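Local coordinates for protein SAHS4 (Ramazzottius varieornatus, PDB 5Z4G) that probably acts as a secreted molecular shield during desiccation in tardigrades, and binds zinc ions on a fatty-acid-binding-protein-like beta barrel, at residues L62-K67 against H75-F80; T137-E142 against Y156-A161; G21-G26 against D113-I118. One frame throughout, in Å; residues are numbered along the deposited sequence.

Contact 1. Residues L62-K67 against H75-F80. With ZN (zinc ion), chain C.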
# COMPACT_ATOMS: atom_id res chain seq x y z
N LEU A 62 -8.69 -4.63 -2.18
CA LEU A 62 -8.62 -5.30 -0.89
C LEU A 62 -7.16 -5.39 -0.47
O LEU A 62 -6.30 -5.79 -1.25
CB LEU A 62 -9.27 -6.68 -0.94
CG LEU A 62 -10.72 -6.75 -1.41
CD1 LEU A 62 -11.23 -8.18 -1.35
CD2 LEU A 62 -11.63 -5.81 -0.63
N LEU A 63 -6.89 -5.02 0.77
CA LEU A 63 -5.55 -5.06 1.30
C LEU A 63 -5.56 -5.87 2.59
O LEU A 63 -6.40 -5.66 3.45
CB LEU A 63 -5.11 -3.62 1.55
CG LEU A 63 -3.83 -3.27 2.26
CD1 LEU A 63 -2.65 -3.85 1.50
CD2 LEU A 63 -3.78 -1.75 2.29
N LYS A 64 -4.62 -6.80 2.73
CA LYS A 64 -4.54 -7.60 3.95
C LYS A 64 -3.11 -7.65 4.45
O LYS A 64 -2.20 -7.98 3.69
CB LYS A 64 -5.09 -9.02 3.72
CG LYS A 64 -5.23 -9.84 5.00
CD LYS A 64 -6.14 -11.04 4.83
CE LYS A 64 -5.38 -12.29 4.43
NZ LYS A 64 -6.07 -13.51 4.93
N TYR A 65 -2.92 -7.33 5.73
CA TYR A 65 -1.63 -7.47 6.42
C TYR A 65 -1.82 -8.41 7.59
O TYR A 65 -2.80 -8.27 8.33
CB TYR A 65 -1.16 -6.11 6.97
CG TYR A 65 -0.64 -5.15 5.94
CD1 TYR A 65 0.66 -5.27 5.45
CD2 TYR A 65 -1.43 -4.09 5.48
CE1 TYR A 65 1.16 -4.39 4.51
CE2 TYR A 65 -0.94 -3.20 4.53
CZ TYR A 65 0.35 -3.36 4.05
OH TYR A 65 0.83 -2.49 3.10
N TRP A 66 -0.91 -9.37 7.76
CA TRP A 66 -1.00 -10.29 8.89
C TRP A 66 0.37 -10.79 9.34
O TRP A 66 1.36 -10.69 8.59
CB TRP A 66 -1.98 -11.45 8.63
CG TRP A 66 -1.54 -12.54 7.69
CD1 TRP A 66 -1.08 -13.79 8.04
CD2 TRP A 66 -1.60 -12.53 6.26
NE1 TRP A 66 -0.82 -14.54 6.92
CE2 TRP A 66 -1.14 -13.80 5.81
CE3 TRP A 66 -1.98 -11.57 5.31
CZ2 TRP A 66 -1.05 -14.13 4.45
CZ3 TRP A 66 -1.89 -11.90 3.94
CH2 TRP A 66 -1.43 -13.17 3.53
N LYS A 67 0.42 -11.28 10.57
CA LYS A 67 1.62 -11.83 11.16
C LYS A 67 1.22 -13.11 11.87
O LYS A 67 0.32 -13.09 12.72
CB LYS A 67 2.21 -10.82 12.15
CG LYS A 67 3.42 -11.31 12.94
CD LYS A 67 4.73 -10.84 12.33
CE LYS A 67 5.90 -11.22 13.22
NZ LYS A 67 7.03 -10.26 13.10
N HIS A 75 3.11 -10.76 6.39
CA HIS A 75 2.54 -11.04 5.07
C HIS A 75 1.64 -9.91 4.62
O HIS A 75 0.98 -9.25 5.44
CB HIS A 75 1.72 -12.31 5.12
CG HIS A 75 2.53 -13.56 5.12
ND1 HIS A 75 2.85 -14.24 3.96
CD2 HIS A 75 3.10 -14.26 6.13
CE1 HIS A 75 3.58 -15.30 4.26
NE2 HIS A 75 3.74 -15.34 5.57
N VAL A 76 1.61 -9.70 3.31
CA VAL A 76 0.71 -8.73 2.68
C VAL A 76 0.10 -9.37 1.44
O VAL A 76 0.78 -10.11 0.72
CB VAL A 76 1.41 -7.38 2.35
CG1 VAL A 76 2.64 -7.57 1.46
CG2 VAL A 76 0.43 -6.37 1.73
N GLN A 77 -1.17 -9.09 1.22
CA GLN A 77 -1.87 -9.52 0.05
C GLN A 77 -2.77 -8.39 -0.41
O GLN A 77 -3.49 -7.80 0.40
CB GLN A 77 -2.70 -10.77 0.35
CG GLN A 77 -3.47 -11.33 -0.83
CD GLN A 77 -4.43 -12.42 -0.39
OE1 GLN A 77 -5.45 -12.14 0.24
NE2 GLN A 77 -4.09 -13.66 -0.72
N THR A 78 -2.67 -8.05 -1.69
CA THR A 78 -3.60 -7.10 -2.30
C THR A 78 -4.31 -7.79 -3.45
O THR A 78 -3.72 -8.61 -4.16
CB THR A 78 -2.93 -5.81 -2.82
OG1 THR A 78 -1.96 -6.12 -3.82
CG2 THR A 78 -2.28 -5.04 -1.70
N SER A 79 -5.58 -7.46 -3.61
CA SER A 79 -6.35 -7.95 -4.74
C SER A 79 -7.28 -6.87 -5.23
O SER A 79 -7.67 -5.98 -4.48
CB SER A 79 -7.11 -9.23 -4.39
OG SER A 79 -8.00 -9.03 -3.31
N PHE A 80 -7.61 -6.97 -6.51
CA PHE A 80 -8.54 -6.06 -7.15
C PHE A 80 -9.64 -6.97 -7.71
O PHE A 80 -9.56 -7.37 -8.88
CB PHE A 80 -7.83 -5.24 -8.24
CG PHE A 80 -6.78 -4.29 -7.71
CD1 PHE A 80 -5.50 -4.73 -7.35
CD2 PHE A 80 -7.06 -2.93 -7.60
CE1 PHE A 80 -4.55 -3.85 -6.87
CE2 PHE A 80 -6.10 -2.04 -7.13
CZ PHE A 80 -4.85 -2.49 -6.76
ZN ZN C . 4.87 -16.77 6.55
O HOH W 1 5.93 -17.47 4.87
O HOH W 2 3.30 -18.37 5.95
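The indole of Trp66 lies between two aliphatic groups: CB of His75 sits 3.3 Å from the centroid of the six-membered ring of Trp66, almost on its normal, while CE of Lys64 covers the opposite face nearer the rim. Gln77 CB meets the indole edge, in its plane. The imidazole of His75 runs nearly parallel to the indole, at 13°, but offset so that little of one ring lies above the other. On the other surface of the hairpin, Val76 CG2 stands over one face of the Tyr65 ring, 3.9 Å from its centroid, with Leu63 CD1 beside Val76 CG2 at 4.0 Å. Six backbone hydrogen bonds join the antiparallel strands through the pairs Leu62-Ser79, Lys64-Gln77 and Trp66-His75, the straightest running from His75 N to Trp66 O (2.8 Å, 177°). With CG anti to its carbonyl carbon (chi1 -77°), the His75 ring reaches past the indole and places NE2 2.1 Å from the zinc ion. Glu68, Glu71 and His73 complete the protein ligands, and two waters fill the remaining positions. Gln77 turns its amide to Glu88 on the next strand. The hairpin thus presents mainly apolar and aromatic groups on the face of Leu63, Tyr65 and Val76; on the other, the indole probably steadies the base of a zinc ligand, while the bond from NE2 to the metal fixes the turn of the ring.

Contact 2. Residues T137-E142 against Y156-A161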
# COMPACT_ATOMS: atom_id res chain seq x y z
N THR A 137 -6.82 3.57 12.95
CA THR A 137 -7.39 3.52 14.29
C THR A 137 -8.71 2.80 14.13
O THR A 137 -9.56 3.23 13.33
CB THR A 137 -7.63 4.92 14.92
OG1 THR A 137 -6.39 5.62 15.03
CG2 THR A 137 -8.24 4.77 16.31
N GLY A 138 -8.89 1.72 14.89
CA GLY A 138 -10.11 0.93 14.84
C GLY A 138 -10.41 0.46 13.44
O GLY A 138 -9.54 -0.13 12.77
N ASP A 139 -11.61 0.77 12.96
CA ASP A 139 -12.11 0.26 11.69
C ASP A 139 -11.66 1.06 10.46
O ASP A 139 -12.07 0.75 9.34
CB ASP A 139 -13.64 0.17 11.69
CG ASP A 139 -14.19 -0.78 12.75
OD1 ASP A 139 -13.47 -1.67 13.23
OD2 ASP A 139 -15.39 -0.64 13.07
N ASP A 140 -10.85 2.11 10.66
CA ASP A 140 -10.47 3.02 9.57
C ASP A 140 -8.97 3.06 9.32
O ASP A 140 -8.18 3.14 10.26
CB ASP A 140 -10.98 4.42 9.88
CG ASP A 140 -12.47 4.45 10.09
OD1 ASP A 140 -13.21 4.09 9.14
OD2 ASP A 140 -12.92 4.79 11.20
N LEU A 141 -8.60 3.01 8.04
CA LEU A 141 -7.20 3.13 7.64
C LEU A 141 -7.04 4.24 6.61
O LEU A 141 -7.80 4.31 5.63
CB LEU A 141 -6.66 1.80 7.10
CG LEU A 141 -5.15 1.74 6.75
CD1 LEU A 141 -4.59 0.37 7.10
CD2 LEU A 141 -4.91 2.09 5.29
N GLU A 142 -6.04 5.10 6.83
CA GLU A 142 -5.64 6.11 5.85
C GLU A 142 -4.30 5.70 5.25
O GLU A 142 -3.33 5.46 5.97
CB GLU A 142 -5.53 7.50 6.51
CG GLU A 142 -5.38 8.67 5.51
CD GLU A 142 -5.31 10.05 6.16
OE1 GLU A 142 -4.79 10.99 5.51
OE2 GLU A 142 -5.76 10.23 7.31
N TYR A 156 -9.65 3.32 3.67
CA TYR A 156 -10.13 1.94 3.67
C TYR A 156 -10.94 1.69 4.94
O TYR A 156 -10.69 2.32 5.97
CB TYR A 156 -8.96 0.95 3.67
CG TYR A 156 -8.05 0.99 2.46
CD1 TYR A 156 -7.12 2.03 2.30
CD2 TYR A 156 -8.09 -0.02 1.50
CE1 TYR A 156 -6.30 2.07 1.19
CE2 TYR A 156 -7.28 0.02 0.38
CZ TYR A 156 -6.36 1.06 0.24
OH TYR A 156 -5.51 1.14 -0.84
N LYS A 157 -11.88 0.74 4.85
CA LYS A 157 -12.66 0.26 5.99
C LYS A 157 -12.24 -1.16 6.30
O LYS A 157 -12.01 -1.95 5.38
CB LYS A 157 -14.16 0.28 5.66
CG LYS A 157 -14.80 1.65 5.57
CD LYS A 157 -14.80 2.43 6.89
CE LYS A 157 -15.82 1.94 7.90
NZ LYS A 157 -15.87 2.85 9.09
N LYS A 158 -12.15 -1.48 7.59
CA LYS A 158 -11.79 -2.84 8.01
C LYS A 158 -12.91 -3.80 7.66
O LYS A 158 -14.10 -3.49 7.83
CB LYS A 158 -11.49 -2.91 9.50
CG LYS A 158 -10.85 -4.21 9.94
CD LYS A 158 -10.58 -4.23 11.43
CE LYS A 158 -9.30 -3.48 11.77
NZ LYS A 158 -8.95 -3.69 13.20
N ILE A 159 -12.52 -4.96 7.14
CA ILE A 159 -13.48 -6.01 6.76
C ILE A 159 -13.04 -7.35 7.35
O ILE A 159 -11.86 -7.56 7.60
CB ILE A 159 -13.67 -6.11 5.23
CG1 ILE A 159 -12.33 -6.34 4.51
CG2 ILE A 159 -14.41 -4.87 4.70
CD1 ILE A 159 -12.43 -6.75 3.05
N HIS A 160 -13.99 -8.26 7.57
CA HIS A 160 -13.65 -9.58 8.12
C HIS A 160 -12.98 -10.49 7.10
O HIS A 160 -12.09 -11.27 7.44
CB HIS A 160 -14.89 -10.26 8.71
CG HIS A 160 -15.44 -9.57 9.91
ND1 HIS A 160 -16.71 -9.05 9.95
CD2 HIS A 160 -14.88 -9.29 11.11
CE1 HIS A 160 -16.92 -8.49 11.13
NE2 HIS A 160 -15.82 -8.62 11.85
N ALA A 161 -13.41 -10.37 5.84
CA ALA A 161 -12.97 -11.22 4.74
C ALA A 161 -13.47 -10.60 3.45
O ALA A 161 -14.35 -9.73 3.50
CB ALA A 161 -13.55 -12.63 4.89
OXT ALA A 161 -13.01 -10.97 2.36
O HOH W 3 -7.22 -1.50 13.54
O HOH W 4 -12.32 4.50 6.51
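Lys157 lies alongside Asp140, the residue it faces in a non-hydrogen-bonded antiparallel pair, both side chains pointing the same way. In the conformer described, its chain leaves CB with CG anti to the carbonyl carbon (chi1 -71°) and then bends twice, at chi2 and chi3, folding toward the acidic side chain instead of extending into solvent. CD of Lys157 already lies 3.2 Å from Asp140 OD1, CE follows alongside, and NZ closes a salt bridge of 2.9 Å to the same Asp140 OD1. The ammonium comes from the syn side of the carboxylate, 20° out of its plane. Asp140 OD1 has a second partner: a water donates to it and also to Tyr156 O, bridging side chain and backbone.

Beside this pair, Lys158 takes another route. Its backbone N donates a hydrogen bond of 2.8 Å to Asp139 O, and its side chain turns at chi3 to bring CE to 3.5 Å from Gly138 O. A second water links Lys158 NZ with that carbonyl. Both acceptors belong to the type II' turn from Thr137 to Asp140.

On the inner face, Leu141 CD2 rests 3.7 Å from Tyr156 CD1, and two backbone bonds lock this hydrogen-bonded pair. The Tyr156 hydroxyl bonds to Gln143 and Arg154, while Trp28 touches both side chains. Polar ties at the exposed end of the hairpin thus combine charge pairing with water bridges, whereas the side chains of Leu141 and Tyr156 meet through apolar atoms; where this conformer is adopted, the ammonium probably stabilises the negative charge of Asp140.

Contact 3. Residues G21-G26 against D113-I118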
# COMPACT_ATOMS: atom_id res chain seq x y z
N GLY A 21 0.92 -1.40 19.59
CA GLY A 21 -0.21 -1.63 18.70
C GLY A 21 0.25 -1.57 17.27
O GLY A 21 1.10 -0.74 16.92
N LYS A 22 -0.30 -2.45 16.44
CA LYS A 22 -0.07 -2.43 14.99
C LYS A 22 -1.44 -2.45 14.31
O LYS A 22 -1.89 -3.48 13.77
CB LYS A 22 0.82 -3.61 14.57
CG LYS A 22 2.21 -3.54 15.18
CD LYS A 22 3.05 -4.77 14.92
CE LYS A 22 4.26 -4.82 15.85
NZ LYS A 22 5.03 -3.55 16.01
N PRO A 23 -2.14 -1.29 14.34
CA PRO A 23 -3.57 -1.28 13.96
C PRO A 23 -3.80 -1.46 12.46
O PRO A 23 -4.94 -1.63 12.03
CB PRO A 23 -4.05 0.10 14.42
CG PRO A 23 -2.81 0.95 14.43
CD PRO A 23 -1.68 0.04 14.80
N TRP A 24 -2.73 -1.41 11.67
CA TRP A 24 -2.79 -1.69 10.23
C TRP A 24 -2.92 -3.18 9.92
O TRP A 24 -3.24 -3.55 8.79
CB TRP A 24 -1.57 -1.08 9.50
CG TRP A 24 -0.29 -1.31 10.21
CD1 TRP A 24 0.28 -0.48 11.15
CD2 TRP A 24 0.60 -2.42 10.06
NE1 TRP A 24 1.46 -1.01 11.59
CE2 TRP A 24 1.70 -2.20 10.93
CE3 TRP A 24 0.59 -3.58 9.26
CZ2 TRP A 24 2.76 -3.10 11.05
CZ3 TRP A 24 1.65 -4.48 9.36
CH2 TRP A 24 2.73 -4.24 10.26
N LEU A 25 -2.64 -4.04 10.91
CA LEU A 25 -2.90 -5.47 10.75
C LEU A 25 -4.39 -5.73 10.61
O LEU A 25 -5.21 -5.19 11.37
CB LEU A 25 -2.31 -6.30 11.91
CG LEU A 25 -0.79 -6.35 12.05
CD1 LEU A 25 -0.43 -6.93 13.41
CD2 LEU A 25 -0.12 -7.15 10.94
N GLY A 26 -4.75 -6.55 9.63
CA GLY A 26 -6.15 -6.80 9.30
C GLY A 26 -6.40 -6.76 7.81
O GLY A 26 -5.46 -6.65 7.02
N ASP A 113 6.86 3.53 12.52
CA ASP A 113 7.02 4.70 13.36
C ASP A 113 5.84 4.67 14.31
O ASP A 113 4.72 5.06 13.96
CB ASP A 113 7.05 5.99 12.54
CG ASP A 113 7.27 7.24 13.40
OD1 ASP A 113 7.45 7.11 14.63
OD2 ASP A 113 7.27 8.35 12.84
N GLY A 114 6.08 4.14 15.51
CA GLY A 114 5.00 3.83 16.44
C GLY A 114 4.00 2.90 15.79
O GLY A 114 4.35 1.82 15.31
N GLU A 115 2.75 3.35 15.73
CA GLU A 115 1.66 2.56 15.16
C GLU A 115 1.52 2.64 13.64
O GLU A 115 0.66 1.97 13.06
CB GLU A 115 0.34 2.96 15.82
CG GLU A 115 0.29 2.56 17.28
CD GLU A 115 -1.08 2.67 17.91
OE1 GLU A 115 -2.01 3.23 17.29
OE2 GLU A 115 -1.22 2.19 19.04
N GLN A 116 2.37 3.45 13.00
CA GLN A 116 2.30 3.70 11.57
C GLN A 116 3.28 2.81 10.79
O GLN A 116 4.47 2.74 11.13
CB GLN A 116 2.60 5.17 11.30
CG GLN A 116 2.48 5.62 9.86
CD GLN A 116 2.89 7.07 9.68
OE1 GLN A 116 4.08 7.40 9.76
NE2 GLN A 116 1.91 7.94 9.47
N LEU A 117 2.76 2.14 9.76
CA LEU A 117 3.58 1.36 8.84
C LEU A 117 4.04 2.30 7.73
O LEU A 117 3.22 3.03 7.16
CB LEU A 117 2.77 0.20 8.25
CG LEU A 117 3.48 -0.66 7.19
CD1 LEU A 117 4.65 -1.43 7.78
CD2 LEU A 117 2.49 -1.62 6.55
N ILE A 118 5.33 2.27 7.41
CA ILE A 118 5.91 3.10 6.36
C ILE A 118 6.54 2.20 5.31
O ILE A 118 7.32 1.30 5.65
CB ILE A 118 6.98 4.06 6.92
CG1 ILE A 118 6.42 4.98 8.02
CG2 ILE A 118 7.62 4.89 5.80
CD1 ILE A 118 7.47 5.69 8.83
O HOH W 5 1.09 1.47 20.36
O HOH W 6 3.98 -1.12 17.15
O HOH W 7 3.37 -0.24 13.58
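Leu117 and Trp24 form the dense part of this contact. Leu117 CB stands 3.6 Å from the centroid of the five-membered ring of Trp24, only 4° off its normal, and CD2 of Leu117 continues over the six-membered ring to 3.8 Å from CE3 of Trp24. The two side chains cross at about a right angle. Trp24 holds CG between its backbone N and carbonyl carbon (chi1 44°), which carries the indole back toward Leu117; its opposite face is lined near the rim by Lys22 CB and Leu25 CG. Glu115 O lies at the indole edge, in the ring plane, 3.1 Å from Trp24 CD1. The nearby Trp24 NE1 is too poorly angled to bond this oxygen and instead donates to a water, which in turn donates to Gly114 O.

Toward solvent the contact loosens. No direct hydrogen bond joins the segments, and Pro23 CD simply rests 3.5 Å from Glu115 O. The extended side chain of Glu115 passes Gly21, its CG 3.4 Å from Gly21 O, and its OE2 accepts from a water that in turn accepts from Gly21 N. Another water joins Gly21 O with Lys22 NZ and reaches Gly114 O only weakly; Lys22 NZ also makes a salt bridge to Glu112. Replacing Trp24 by an alanine is likely to open a gap over Leu117 and to leave the water at Gly114 O without its indole donor.

Tyr65 packs edge-to-face with Trp24, and Met93 touches both Trp24 and Leu117. The segment before strand 26-30 thus lies beside the type II' turn of the hairpin 104-113/116-123, covering the barrel end where the first strand begins. Trp24 O accepts a hydrogen bond from Trp28 NE1, and Gly26 and Trp28 probably correspond to the Gly-x-Trp motif of the fatty-acid-binding protein fold.

All three contacts belong to one antiparallel barrel but differ in chemistry. Contacts 1 and 2 each pair neighbouring strands of a hairpin through backbone hydrogen bonds, with strand 26-30 running between the two hairpins; contact 3 brings together segments distant in sequence through packing and water alone. Contact 1 lies nearest the centre of the chain and couples an apolar surface to a metal site, whereas contact 2 is mostly exposed and charged. Contact 3 spans both settings. Contacts 1 and 3 are tied by a probable hydrogen bond between Gly26 N and Tyr65 O (2.9 Å) and by packing of Tyr65 on Leu117; Leu141 approaches Trp24, and Leu62 touches Ile159. Contact 1 is nested within the chain loop closed by contact 3.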